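Local coordinates for oxalate biosynthetic component 1 (Burkholderia thailandensis, PDB 5IKY), which acts as a bifunctional enzyme of quorum sensing-dependent oxalate production, combining serine hydrolase activity with an additional lyase activity, at residues F5-A10 with D499-L504; A30-L35 with E41-A46; N118-L123 with R130-Q135; S366-A371 with D441-C446; T993-N996 with S1000-G1003. All coordinates share one frame; numbering follows the deposited sequence.

Contact 1 (F5-A10 with D499-L504); sequences FYITAA and DQVRWL
I7 is the first residue of 5-10 to touch the helix of 499-504, and the pair illustrates how, in a TIM-type (beta/alpha)8 barrel, an outer helix packs on a strand. Strand 4-9 belongs to the parallel sheet that curls into the barrel, next to strand 471-474, and helix 497-510 covers its outer surface. The two short segments run nearly antiparallel, at 161° between their N-to-C directions, with their axes 9.7 Å apart. Strand alternation does the sorting: I7 points at the helix, while T8 beside it points away. I7 meets L504 tip to tip, and its CD1 lies 3.8 Å from L504 CD2. The same leucine methyl also sits against the other branches of I7, since L504 CD2 is 3.9 Å from I7 CG1 and 4.0 Å from I7 CG2. The first torsion of I7 (chi1 -62°), with CG1 beside the backbone N and CG2 anti to it, is consistent with this seating. One helical turn earlier, V501 also points at the strand and meets I7 CD1 more loosely, through CG1 at 4.3 Å. L504 and V501 further rest on I472 and V474 of the adjacent strand 471-474, so the helix straddles two strands. Farther along, the strand turns to a smaller residue. A9 faces neither directly toward nor away from the helix, and only its CB is available, placed 4.2 Å from V501 CG2.

Contact 2 (A30-L35 with E41-A46); sequences ALLELL and EATIKA
L32 reaches across to T43 and I44, and its side chain can be followed outward from the backbone. From CB, which points at the helix of 41-46, the chain runs to CG; this carbon stands beside the backbone N and anti to the carbonyl carbon (chi1 -68°), and there the leucine divides. The CD1 branch continues the extended line, anti to CA, and ends 3.8 Å from I44 CG1. The CD2 branch goes to the neighbouring residue and comes to 3.7 Å from T43 CG2. A single fork is thus shared between two consecutive residues of helix 37-49, with the leucine lying at a slant to both side chains. I44 itself does not aim its CB straight at the partner segment; it is CG1, midway along its longer branch, that makes the approach.

T43 has two faces in this packing. Its methyl is given to L32, whereas its hydroxyl is bonded to the carbonyl oxygen of R39, one turn back in its own helix, which satisfies this polar atom within a mostly apolar environment. L35 crosses the threonine at about a right angle, with L35 CD1 3.8 Å from T43 OG1, a van der Waals approach to an oxygen already occupied. The L35 backbone N bonds to L32 O at 2.9 Å. Both leucines point at the second helix. H191 of strand 190-192 touches L32 and I44 alike. The whole is a compact pair of consecutive helices, 29-33 and 37-49, closed by a short link in the N-terminal domain.

Contact 3 (N118-L123 with R130-Q135); sequences NTLERL and RQIVLQ
L120 and L123 meet I132 and V133 through branched aliphatic groups, and no flat group has a face or an edge in the junction. The flat polar ends along 130-135 are engaged elsewhere: R130 NE bonds to G489 O, Q131 OE1 to R167 NH1 and Q135 NE2 to P194 O. What remains between the segments is the apolar core of helices 117-121 and 126-138, successive in the N-terminal domain.

I132 is central, because its two branches serve different leucines. With chi1 at -69°, CG2 stands anti to the backbone N while CG1 lies beside it, and the longer branch runs on extended to CD1. The shorter branch receives L120, whose CD2 is 4.2 Å from I132 CG2; these side chains run alongside one another, pointing opposite ways. L120 also spreads its other methyl over the next residue, CD1 lying 4.3 Å from V133 CG2. The two leucines are three residues apart; L123 N bonds to L120 O at 3.1 Å, and both side chains point toward the second helix.

Neighbouring elements close in around the pair. L149 of strand 149-150 touches both L120 and V133, and V487 and P488 bring in a distant part of the chain on the same two residues. L123 in turn touches D171 and N172 of helix 162-172. Across the junction L123 meets I132 end-on, tip to tip, with L123 CD1 3.7 Å from I132 CD1.

Contact 4 (S366-A371 with D441-C446); sequences SPLVKA and DNFPSC
V369 and L368 receive the ring of F443, and these three side chains form the first shell. V369 CG2 approaches the ring edge, near its plane, and lies 4.0 Å from F443 CD1 and equally from CE1. The valine chi1 of 165° sends CG1 anti to the backbone N and leaves CG2 beside that N, anti to the carbonyl carbon. Valine and phenylalanine pass flank to flank, with their directions opposed. L368 comes in obliquely, its CB 4.2 Å from F443 CE1.

F443 is the first residue to leave helical geometry after helix 418-442, and its ring turns to the other helix. In the TIM-type barrel, helix 418-442 leads into strand 446-451, and helix 365-370 leads into the adjacent parallel strand 375-380; the contact therefore joins the helical layer where two neighbouring strands begin. In the next shell, L368 rests on I349 of strand 346-351. F443 also touches V375, and its ring meets that of F377, the two planes inclined at about 55°. Hydrogen bonds also join the neighbouring sections: N442 O accepts a bond from Q365 NE2, while a backbone bond links S445 with V375.

Contact 5 (T993-N996 with S1000-G1003); sequences TAFN and SLAG
L1001, F995 and T993 bury the most surface here, in the loop between strand 988-992 and helix 998-1002 of the alpha/beta-hydrolase domain and on that helix. The strand, part of the mixed sheet, ends just before the loop, and the helix follows it, so the chain folds back on itself within a few residues. L1001 is the largest contributor and points at the loop. Its CD1 passes close to the F995 backbone, 3.2 Å from F995 O, a short separation that should be read cautiously at this resolution. The same methyl also approaches the aromatic ring obliquely, with F995 CD1 4.4 Å from L1001 CD1.

F995 directs its CB away from the helix, so its backbone carbonyl, more than its ring, faces L1001. The ring also touches I1011, and a backbone bond ties F995 to V1056.

T993 makes the second meeting point, against S1000. Both of its branches are used: OG1 is bonded to S976 N and D991 OD1, which holds the residue to the strand region, and chi1 of -58° puts this oxygen beside the backbone N and leaves CG2 anti to that N, turned to the helix. S1000 OG has its own partner in D997 OD2, and its CB meets the threonine, as T993 CG2 lies 3.8 Å from S1000 CB.

Along the chain, contact 1 is the outermost closure: strand 4-9 and helix 497-510 enclose contacts 2, 3 and 4, which follow one another in that order, and contact 5 comes afterwards. Contacts 1 and 4 belong to the same curled parallel sheet and its helices, with centres about 27 Å apart. Contacts 2 and 3 share the N-terminal domain, about 33 Å between centres, each between consecutive helices. Contact 5 lies in the hydrolase domain, about 63 Å from contact 2 between centres. The N-terminal domain thus appears inserted between the first two barrel strands, helix 497-510 returns to the first some 490 residues later, and the hydrolase unit follows, consistent with two activities in one chain.

Contact 1 (F5-A10 with D499-L504)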
# COMPACT_ATOMS: atom_id res chain seq x y z
N PHE A 5 -10.54 15.37 2.85
CA PHE A 5 -9.46 15.70 3.77
C PHE A 5 -8.23 14.88 3.42
O PHE A 5 -8.36 13.80 2.85
CB PHE A 5 -9.86 15.43 5.22
CG PHE A 5 -10.86 16.39 5.78
CD1 PHE A 5 -10.50 17.69 6.10
CD2 PHE A 5 -12.16 15.98 6.03
CE1 PHE A 5 -11.42 18.57 6.63
CE2 PHE A 5 -13.09 16.86 6.56
CZ PHE A 5 -12.72 18.16 6.86
N TYR A 6 -7.05 15.38 3.76
CA TYR A 6 -5.87 14.51 3.74
C TYR A 6 -5.49 14.20 5.18
O TYR A 6 -5.51 15.07 6.05
CB TYR A 6 -4.71 15.14 2.96
CG TYR A 6 -4.08 16.38 3.57
CD1 TYR A 6 -3.05 16.28 4.50
CD2 TYR A 6 -4.48 17.64 3.17
CE1 TYR A 6 -2.46 17.41 5.04
CE2 TYR A 6 -3.90 18.78 3.70
CZ TYR A 6 -2.89 18.66 4.63
OH TYR A 6 -2.31 19.79 5.16
N ILE A 7 -5.16 12.94 5.44
CA ILE A 7 -4.89 12.49 6.80
C ILE A 7 -3.40 12.41 7.10
O ILE A 7 -2.63 11.78 6.37
CB ILE A 7 -5.51 11.10 7.07
CG1 ILE A 7 -7.03 11.16 6.92
CG2 ILE A 7 -5.13 10.60 8.46
CD1 ILE A 7 -7.70 9.82 7.13
N THR A 8 -3.00 13.08 8.18
CA THR A 8 -1.64 12.99 8.68
C THR A 8 -1.60 12.00 9.84
O THR A 8 -2.43 12.06 10.74
CB THR A 8 -1.10 14.35 9.15
OG1 THR A 8 -1.11 15.28 8.05
CG2 THR A 8 0.32 14.21 9.68
N ALA A 9 -0.64 11.08 9.80
CA ALA A 9 -0.47 10.11 10.88
C ALA A 9 0.79 10.42 11.67
O ALA A 9 1.87 10.59 11.10
CB ALA A 9 -0.41 8.70 10.32
N ALA A 10 0.65 10.50 12.99
CA ALA A 10 1.77 10.80 13.89
C ALA A 10 1.97 9.67 14.90
O ALA A 10 1.45 9.74 16.01
CB ALA A 10 1.52 12.12 14.60
N ASP A 499 -4.89 1.98 13.58
CA ASP A 499 -6.18 1.76 14.21
C ASP A 499 -7.00 3.05 14.19
O ASP A 499 -8.18 3.05 13.86
CB ASP A 499 -5.99 1.27 15.65
CG ASP A 499 -7.21 0.54 16.18
OD1 ASP A 499 -8.25 0.51 15.49
OD2 ASP A 499 -7.12 0.02 17.32
N GLN A 500 -6.34 4.16 14.54
CA GLN A 500 -7.00 5.45 14.62
C GLN A 500 -7.28 6.05 13.24
O GLN A 500 -8.28 6.73 13.04
CB GLN A 500 -6.16 6.42 15.45
CG GLN A 500 -6.13 6.09 16.93
CD GLN A 500 -4.98 6.76 17.65
OE1 GLN A 500 -3.97 7.09 17.04
NE2 GLN A 500 -5.14 6.98 18.95
N VAL A 501 -6.39 5.80 12.29
CA VAL A 501 -6.60 6.24 10.91
C VAL A 501 -7.81 5.53 10.32
O VAL A 501 -8.61 6.13 9.60
CB VAL A 501 -5.36 5.98 10.03
CG1 VAL A 501 -5.66 6.32 8.58
CG2 VAL A 501 -4.18 6.78 10.53
N ARG A 502 -7.95 4.25 10.65
CA ARG A 502 -9.09 3.46 10.21
C ARG A 502 -10.39 4.04 10.75
O ARG A 502 -11.38 4.18 10.03
CB ARG A 502 -8.94 2.00 10.64
CG ARG A 502 -10.08 1.11 10.19
CD ARG A 502 -9.90 -0.32 10.67
NE ARG A 502 -10.92 -1.21 10.14
CZ ARG A 502 -10.84 -1.82 8.96
NH1 ARG A 502 -9.77 -1.65 8.20
NH2 ARG A 502 -11.82 -2.62 8.55
N TRP A 503 -10.38 4.38 12.04
CA TRP A 503 -11.53 4.99 12.68
C TRP A 503 -11.89 6.32 12.02
O TRP A 503 -13.06 6.59 11.74
CB TRP A 503 -11.26 5.20 14.17
CG TRP A 503 -12.23 6.13 14.83
CD1 TRP A 503 -13.46 5.81 15.34
CD2 TRP A 503 -12.07 7.54 15.04
NE1 TRP A 503 -14.06 6.93 15.86
CE2 TRP A 503 -13.23 8.00 15.68
CE3 TRP A 503 -11.04 8.45 14.75
CZ2 TRP A 503 -13.40 9.34 16.04
CZ3 TRP A 503 -11.22 9.77 15.10
CH2 TRP A 503 -12.38 10.21 15.74
N LEU A 504 -10.88 7.14 11.76
CA LEU A 504 -11.08 8.44 11.13
C LEU A 504 -11.62 8.30 9.71
O LEU A 504 -12.51 9.04 9.30
CB LEU A 504 -9.78 9.25 11.12
CG LEU A 504 -9.82 10.62 10.44
CD1 LEU A 504 -10.90 11.49 11.06
CD2 LEU A 504 -8.47 11.30 10.52

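Contact 2 (A30-L35 with E41-A46)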
# COMPACT_ATOMS: atom_id res chain seq x y z
N ALA A 30 7.00 -7.04 50.20
CA ALA A 30 8.00 -8.01 50.65
C ALA A 30 9.20 -8.16 49.71
O ALA A 30 10.34 -8.27 50.17
CB ALA A 30 7.34 -9.36 50.86
N LEU A 31 8.95 -8.18 48.40
CA LEU A 31 10.02 -8.40 47.43
C LEU A 31 11.06 -7.28 47.48
O LEU A 31 12.26 -7.53 47.33
CB LEU A 31 9.45 -8.54 46.02
CG LEU A 31 8.49 -9.72 45.81
CD1 LEU A 31 8.12 -9.86 44.34
CD2 LEU A 31 9.08 -11.02 46.36
N LEU A 32 10.59 -6.06 47.69
CA LEU A 32 11.48 -4.90 47.79
C LEU A 32 12.13 -4.81 49.16
O LEU A 32 13.33 -4.55 49.28
CB LEU A 32 10.71 -3.61 47.48
CG LEU A 32 10.23 -3.44 46.04
CD1 LEU A 32 9.48 -2.13 45.89
CD2 LEU A 32 11.40 -3.51 45.08
N GLU A 33 11.33 -5.03 50.21
CA GLU A 33 11.80 -4.96 51.59
C GLU A 33 12.89 -5.98 51.86
O GLU A 33 13.65 -5.87 52.83
CB GLU A 33 10.63 -5.17 52.55
CG GLU A 33 10.81 -4.54 53.92
CD GLU A 33 9.53 -4.58 54.74
OE1 GLU A 33 8.56 -5.22 54.30
OE2 GLU A 33 9.50 -3.98 55.84
N LEU A 34 12.97 -6.98 50.98
CA LEU A 34 13.94 -8.05 51.07
C LEU A 34 15.34 -7.59 50.65
O LEU A 34 16.35 -8.22 50.99
CB LEU A 34 13.47 -9.22 50.20
CG LEU A 34 14.29 -10.50 50.03
CD1 LEU A 34 13.34 -11.68 49.93
CD2 LEU A 34 15.14 -10.40 48.78
N LEU A 35 15.40 -6.48 49.93
CA LEU A 35 16.67 -5.91 49.48
C LEU A 35 17.41 -5.20 50.62
O LEU A 35 16.80 -4.85 51.63
CB LEU A 35 16.44 -4.92 48.34
CG LEU A 35 16.18 -5.51 46.95
CD1 LEU A 35 15.82 -4.41 45.96
CD2 LEU A 35 17.40 -6.28 46.48
N GLU A 41 16.38 1.49 48.30
CA GLU A 41 16.10 2.90 48.08
C GLU A 41 16.29 3.28 46.62
O GLU A 41 15.48 4.01 46.05
CB GLU A 41 17.01 3.77 48.96
N ALA A 42 17.35 2.77 46.01
CA ALA A 42 17.65 3.05 44.61
C ALA A 42 16.58 2.45 43.69
O ALA A 42 16.11 3.10 42.76
CB ALA A 42 19.02 2.51 44.24
N THR A 43 16.20 1.20 43.97
CA THR A 43 15.20 0.51 43.18
C THR A 43 13.85 1.22 43.23
O THR A 43 13.22 1.45 42.19
CB THR A 43 15.02 -0.95 43.66
OG1 THR A 43 16.21 -1.70 43.37
CG2 THR A 43 13.84 -1.61 42.96
N ILE A 44 13.41 1.57 44.44
CA ILE A 44 12.11 2.20 44.62
C ILE A 44 12.03 3.57 43.94
O ILE A 44 11.05 3.87 43.26
CB ILE A 44 11.77 2.35 46.12
CG1 ILE A 44 11.48 0.98 46.74
CG2 ILE A 44 10.56 3.26 46.31
CD1 ILE A 44 11.03 1.05 48.18
N LYS A 45 13.07 4.38 44.11
CA LYS A 45 13.06 5.72 43.52
C LYS A 45 13.16 5.64 42.00
O LYS A 45 12.69 6.54 41.30
CB LYS A 45 14.20 6.58 44.09
CG LYS A 45 15.58 6.26 43.55
CD LYS A 45 16.58 7.35 43.91
CE LYS A 45 16.14 8.70 43.35
NZ LYS A 45 17.10 9.79 43.67
N ALA A 46 13.77 4.57 41.49
CA ALA A 46 13.85 4.36 40.05
C ALA A 46 12.49 3.93 39.51
O ALA A 46 12.08 4.35 38.43
CB ALA A 46 14.91 3.32 39.72

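Contact 3 (N118-L123 with R130-Q135)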
# COMPACT_ATOMS: atom_id res chain seq x y z
N ASN A 118 -20.89 -9.59 28.78
CA ASN A 118 -22.01 -9.68 29.72
C ASN A 118 -21.57 -9.39 31.15
O ASN A 118 -22.31 -8.77 31.92
CB ASN A 118 -22.67 -11.05 29.64
CG ASN A 118 -23.57 -11.20 28.42
OD1 ASN A 118 -24.27 -10.26 28.05
ND2 ASN A 118 -23.54 -12.37 27.80
N THR A 119 -20.38 -9.85 31.52
CA THR A 119 -19.84 -9.62 32.85
C THR A 119 -19.61 -8.13 33.10
O THR A 119 -19.96 -7.60 34.16
CB THR A 119 -18.52 -10.38 33.07
OG1 THR A 119 -18.75 -11.79 32.95
CG2 THR A 119 -17.95 -10.08 34.45
N LEU A 120 -19.02 -7.46 32.12
CA LEU A 120 -18.74 -6.03 32.23
C LEU A 120 -20.02 -5.20 32.26
O LEU A 120 -20.12 -4.24 33.02
CB LEU A 120 -17.85 -5.57 31.07
CG LEU A 120 -16.41 -6.09 31.09
CD1 LEU A 120 -15.70 -5.76 29.78
CD2 LEU A 120 -15.65 -5.50 32.28
N GLU A 121 -20.99 -5.58 31.43
CA GLU A 121 -22.24 -4.84 31.32
C GLU A 121 -23.08 -4.94 32.59
O GLU A 121 -24.02 -4.17 32.79
CB GLU A 121 -23.05 -5.32 30.12
CG GLU A 121 -22.73 -4.57 28.83
CD GLU A 121 -23.52 -5.09 27.64
OE1 GLU A 121 -23.80 -6.30 27.60
OE2 GLU A 121 -23.85 -4.28 26.75
N ARG A 122 -22.73 -5.90 33.45
CA ARG A 122 -23.39 -6.04 34.75
C ARG A 122 -23.14 -4.82 35.63
O ARG A 122 -23.98 -4.45 36.44
CB ARG A 122 -22.92 -7.30 35.46
CG ARG A 122 -23.59 -8.58 34.99
CD ARG A 122 -23.31 -9.71 35.97
NE ARG A 122 -24.17 -10.87 35.73
CZ ARG A 122 -24.31 -11.87 36.59
NH1 ARG A 122 -23.64 -11.86 37.73
NH2 ARG A 122 -25.11 -12.89 36.29
N LEU A 123 -21.97 -4.21 35.47
CA LEU A 123 -21.62 -3.02 36.22
C LEU A 123 -22.52 -1.85 35.84
O LEU A 123 -22.79 -1.63 34.66
CB LEU A 123 -20.14 -2.66 36.01
CG LEU A 123 -19.13 -3.64 36.60
CD1 LEU A 123 -17.72 -3.32 36.10
CD2 LEU A 123 -19.18 -3.61 38.12
N ARG A 130 -15.24 1.83 31.61
CA ARG A 130 -14.22 2.41 30.74
C ARG A 130 -12.82 2.27 31.33
O ARG A 130 -11.89 1.83 30.66
CB ARG A 130 -14.51 3.88 30.46
CG ARG A 130 -15.78 4.14 29.69
CD ARG A 130 -15.78 5.54 29.13
NE ARG A 130 -16.94 5.81 28.30
CZ ARG A 130 -17.95 6.59 28.66
NH1 ARG A 130 -17.93 7.19 29.85
NH2 ARG A 130 -18.97 6.78 27.84
N GLN A 131 -12.69 2.67 32.59
CA GLN A 131 -11.40 2.64 33.27
C GLN A 131 -10.86 1.22 33.37
O GLN A 131 -9.65 1.00 33.29
CB GLN A 131 -11.52 3.27 34.66
CG GLN A 131 -11.98 4.72 34.62
CD GLN A 131 -12.18 5.30 36.01
OE1 GLN A 131 -11.58 4.83 36.98
NE2 GLN A 131 -13.01 6.33 36.11
N ILE A 132 -11.77 0.26 33.52
CA ILE A 132 -11.39 -1.15 33.53
C ILE A 132 -10.90 -1.57 32.15
O ILE A 132 -9.82 -2.13 32.00
CB ILE A 132 -12.57 -2.04 33.95
CG1 ILE A 132 -12.90 -1.82 35.43
CG2 ILE A 132 -12.26 -3.51 33.70
CD1 ILE A 132 -14.09 -2.61 35.92
N VAL A 133 -11.71 -1.28 31.13
CA VAL A 133 -11.35 -1.58 29.75
C VAL A 133 -10.05 -0.89 29.36
O VAL A 133 -9.19 -1.49 28.71
CB VAL A 133 -12.47 -1.17 28.77
CG1 VAL A 133 -12.00 -1.31 27.33
CG2 VAL A 133 -13.72 -2.00 29.01
N LEU A 134 -9.90 0.37 29.76
CA LEU A 134 -8.69 1.12 29.44
C LEU A 134 -7.47 0.58 30.18
O LEU A 134 -6.37 0.57 29.63
CB LEU A 134 -8.88 2.61 29.74
CG LEU A 134 -9.74 3.39 28.75
CD1 LEU A 134 -9.75 4.87 29.08
CD2 LEU A 134 -9.26 3.16 27.32
N GLN A 135 -7.66 0.14 31.42
CA GLN A 135 -6.55 -0.41 32.19
C GLN A 135 -6.07 -1.74 31.63
O GLN A 135 -4.87 -1.96 31.48
CB GLN A 135 -6.93 -0.57 33.66
CG GLN A 135 -6.43 0.55 34.55
CD GLN A 135 -4.92 0.61 34.65
OE1 GLN A 135 -4.22 -0.33 34.27
NE2 GLN A 135 -4.40 1.71 35.18

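Contact 4 (S366-A371 with D441-C446)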
# COMPACT_ATOMS: atom_id res chain seq x y z
N SER A 366 6.67 36.79 4.54
CA SER A 366 7.45 36.73 3.31
C SER A 366 8.46 35.57 3.28
O SER A 366 8.51 34.84 2.29
CB SER A 366 8.16 38.08 3.08
OG SER A 366 9.10 37.98 2.02
N PRO A 367 9.26 35.37 4.35
CA PRO A 367 10.18 34.23 4.31
C PRO A 367 9.49 32.87 4.15
O PRO A 367 10.08 31.96 3.56
CB PRO A 367 10.90 34.30 5.66
CG PRO A 367 10.86 35.74 6.01
CD PRO A 367 9.52 36.23 5.53
N LEU A 368 8.27 32.73 4.67
CA LEU A 368 7.55 31.47 4.59
C LEU A 368 6.98 31.22 3.19
O LEU A 368 6.96 30.08 2.72
CB LEU A 368 6.42 31.42 5.62
CG LEU A 368 6.90 31.20 7.06
CD1 LEU A 368 5.72 31.20 8.02
CD2 LEU A 368 7.67 29.89 7.15
N VAL A 369 6.52 32.28 2.54
CA VAL A 369 6.06 32.17 1.16
C VAL A 369 7.23 31.77 0.28
O VAL A 369 7.12 30.85 -0.54
CB VAL A 369 5.44 33.49 0.66
CG1 VAL A 369 5.31 33.47 -0.86
CG2 VAL A 369 4.09 33.73 1.32
N LYS A 370 8.36 32.44 0.48
CA LYS A 370 9.59 32.14 -0.25
C LYS A 370 10.05 30.70 -0.03
O LYS A 370 10.74 30.12 -0.88
CB LYS A 370 10.70 33.11 0.16
CG LYS A 370 12.00 32.95 -0.61
CD LYS A 370 13.12 33.78 0.00
CE LYS A 370 14.45 33.53 -0.70
NZ LYS A 370 15.58 34.24 -0.04
N ALA A 371 9.65 30.12 1.09
CA ALA A 371 10.04 28.75 1.43
C ALA A 371 9.25 27.72 0.61
O ALA A 371 9.54 26.53 0.68
CB ALA A 371 9.85 28.49 2.92
N ASP A 441 -6.10 34.82 5.23
CA ASP A 441 -6.06 36.20 4.75
C ASP A 441 -4.65 36.67 4.42
O ASP A 441 -4.45 37.51 3.54
CB ASP A 441 -6.69 37.15 5.77
CG ASP A 441 -8.19 36.96 5.89
OD1 ASP A 441 -8.77 36.22 5.07
OD2 ASP A 441 -8.80 37.57 6.79
N ASN A 442 -3.66 36.13 5.13
CA ASN A 442 -2.27 36.52 4.91
C ASN A 442 -1.49 35.52 4.06
O ASN A 442 -0.35 35.77 3.68
CB ASN A 442 -1.57 36.71 6.25
CG ASN A 442 -2.06 37.94 6.99
OD1 ASN A 442 -1.50 39.03 6.87
ND2 ASN A 442 -3.13 37.77 7.77
N PHE A 443 -2.12 34.39 3.74
CA PHE A 443 -1.49 33.39 2.89
C PHE A 443 -2.47 32.91 1.83
O PHE A 443 -3.25 31.99 2.08
CB PHE A 443 -0.96 32.21 3.71
CG PHE A 443 0.18 32.57 4.62
CD1 PHE A 443 1.47 32.66 4.12
CD2 PHE A 443 -0.02 32.80 5.97
CE1 PHE A 443 2.53 32.99 4.94
CE2 PHE A 443 1.04 33.13 6.80
CZ PHE A 443 2.31 33.22 6.29
N PRO A 444 -2.44 33.54 0.65
CA PRO A 444 -3.35 33.24 -0.47
C PRO A 444 -3.29 31.77 -0.88
O PRO A 444 -4.30 31.22 -1.32
CB PRO A 444 -2.85 34.15 -1.60
CG PRO A 444 -1.48 34.59 -1.18
CD PRO A 444 -1.51 34.63 0.31
N SER A 445 -2.13 31.14 -0.74
CA SER A 445 -2.00 29.72 -1.01
C SER A 445 -1.48 28.98 0.23
O SER A 445 -0.29 29.02 0.52
CB SER A 445 -1.06 29.48 -2.20
OG SER A 445 -1.00 28.10 -2.54
N CYS A 446 -2.39 28.32 0.94
CA CYS A 446 -1.99 27.60 2.15
C CYS A 446 -2.93 26.44 2.48
O CYS A 446 -4.11 26.46 2.14
CB CYS A 446 -1.92 28.55 3.34
SG CYS A 446 -3.53 29.04 4.00

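Contact 5 (T993-N996 with S1000-G1003)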
# COMPACT_ATOMS: atom_id res chain seq x y z
N THR A 993 -9.61 -8.57 -14.15
CA THR A 993 -8.25 -8.04 -14.09
C THR A 993 -7.82 -7.80 -12.64
O THR A 993 -8.58 -7.25 -11.84
CB THR A 993 -8.12 -6.73 -14.89
OG1 THR A 993 -8.50 -6.97 -16.26
CG2 THR A 993 -6.70 -6.20 -14.85
N ALA A 994 -6.60 -8.21 -12.32
CA ALA A 994 -6.08 -8.13 -10.96
C ALA A 994 -5.37 -6.80 -10.68
O ALA A 994 -4.78 -6.20 -11.58
CB ALA A 994 -5.15 -9.29 -10.68
N PHE A 995 -5.43 -6.36 -9.43
CA PHE A 995 -4.80 -5.11 -9.03
C PHE A 995 -3.29 -5.15 -9.14
O PHE A 995 -2.65 -4.17 -9.50
CB PHE A 995 -5.21 -4.75 -7.59
CG PHE A 995 -4.40 -3.64 -6.99
CD1 PHE A 995 -4.59 -2.33 -7.41
CD2 PHE A 995 -3.48 -3.89 -5.99
CE1 PHE A 995 -3.85 -1.30 -6.86
CE2 PHE A 995 -2.74 -2.87 -5.43
CZ PHE A 995 -2.93 -1.57 -5.87
N ASN A 996 -2.70 -6.31 -8.83
CA ASN A 996 -1.25 -6.46 -8.89
C ASN A 996 -0.78 -6.84 -10.29
O ASN A 996 0.41 -7.09 -10.50
CB ASN A 996 -0.78 -7.50 -7.88
CG ASN A 996 -1.54 -8.80 -7.99
OD1 ASN A 996 -2.75 -8.81 -8.21
ND2 ASN A 996 -0.83 -9.92 -7.85
N SER A 1000 -1.12 -5.17 -16.99
CA SER A 1000 -2.49 -4.85 -17.38
C SER A 1000 -2.88 -3.46 -16.88
O SER A 1000 -3.59 -2.73 -17.57
CB SER A 1000 -3.47 -5.89 -16.85
OG SER A 1000 -3.28 -7.14 -17.48
N LEU A 1001 -2.42 -3.11 -15.69
CA LEU A 1001 -2.70 -1.79 -15.13
C LEU A 1001 -2.07 -0.69 -15.98
O LEU A 1001 -2.73 0.29 -16.30
CB LEU A 1001 -2.18 -1.69 -13.69
CG LEU A 1001 -3.23 -1.85 -12.59
CD1 LEU A 1001 -2.62 -1.54 -11.24
CD2 LEU A 1001 -4.42 -0.96 -12.85
N ALA A 1002 -0.80 -0.88 -16.33
CA ALA A 1002 -0.08 0.10 -17.14
C ALA A 1002 -0.72 0.28 -18.52
O ALA A 1002 -0.57 1.32 -19.15
CB ALA A 1002 1.38 -0.31 -17.29
N GLY A 1003 -1.44 -0.74 -18.97
CA GLY A 1003 -2.06 -0.71 -20.28
C GLY A 1003 -3.50 -0.22 -20.26
O GLY A 1003 -4.13 -0.11 -21.31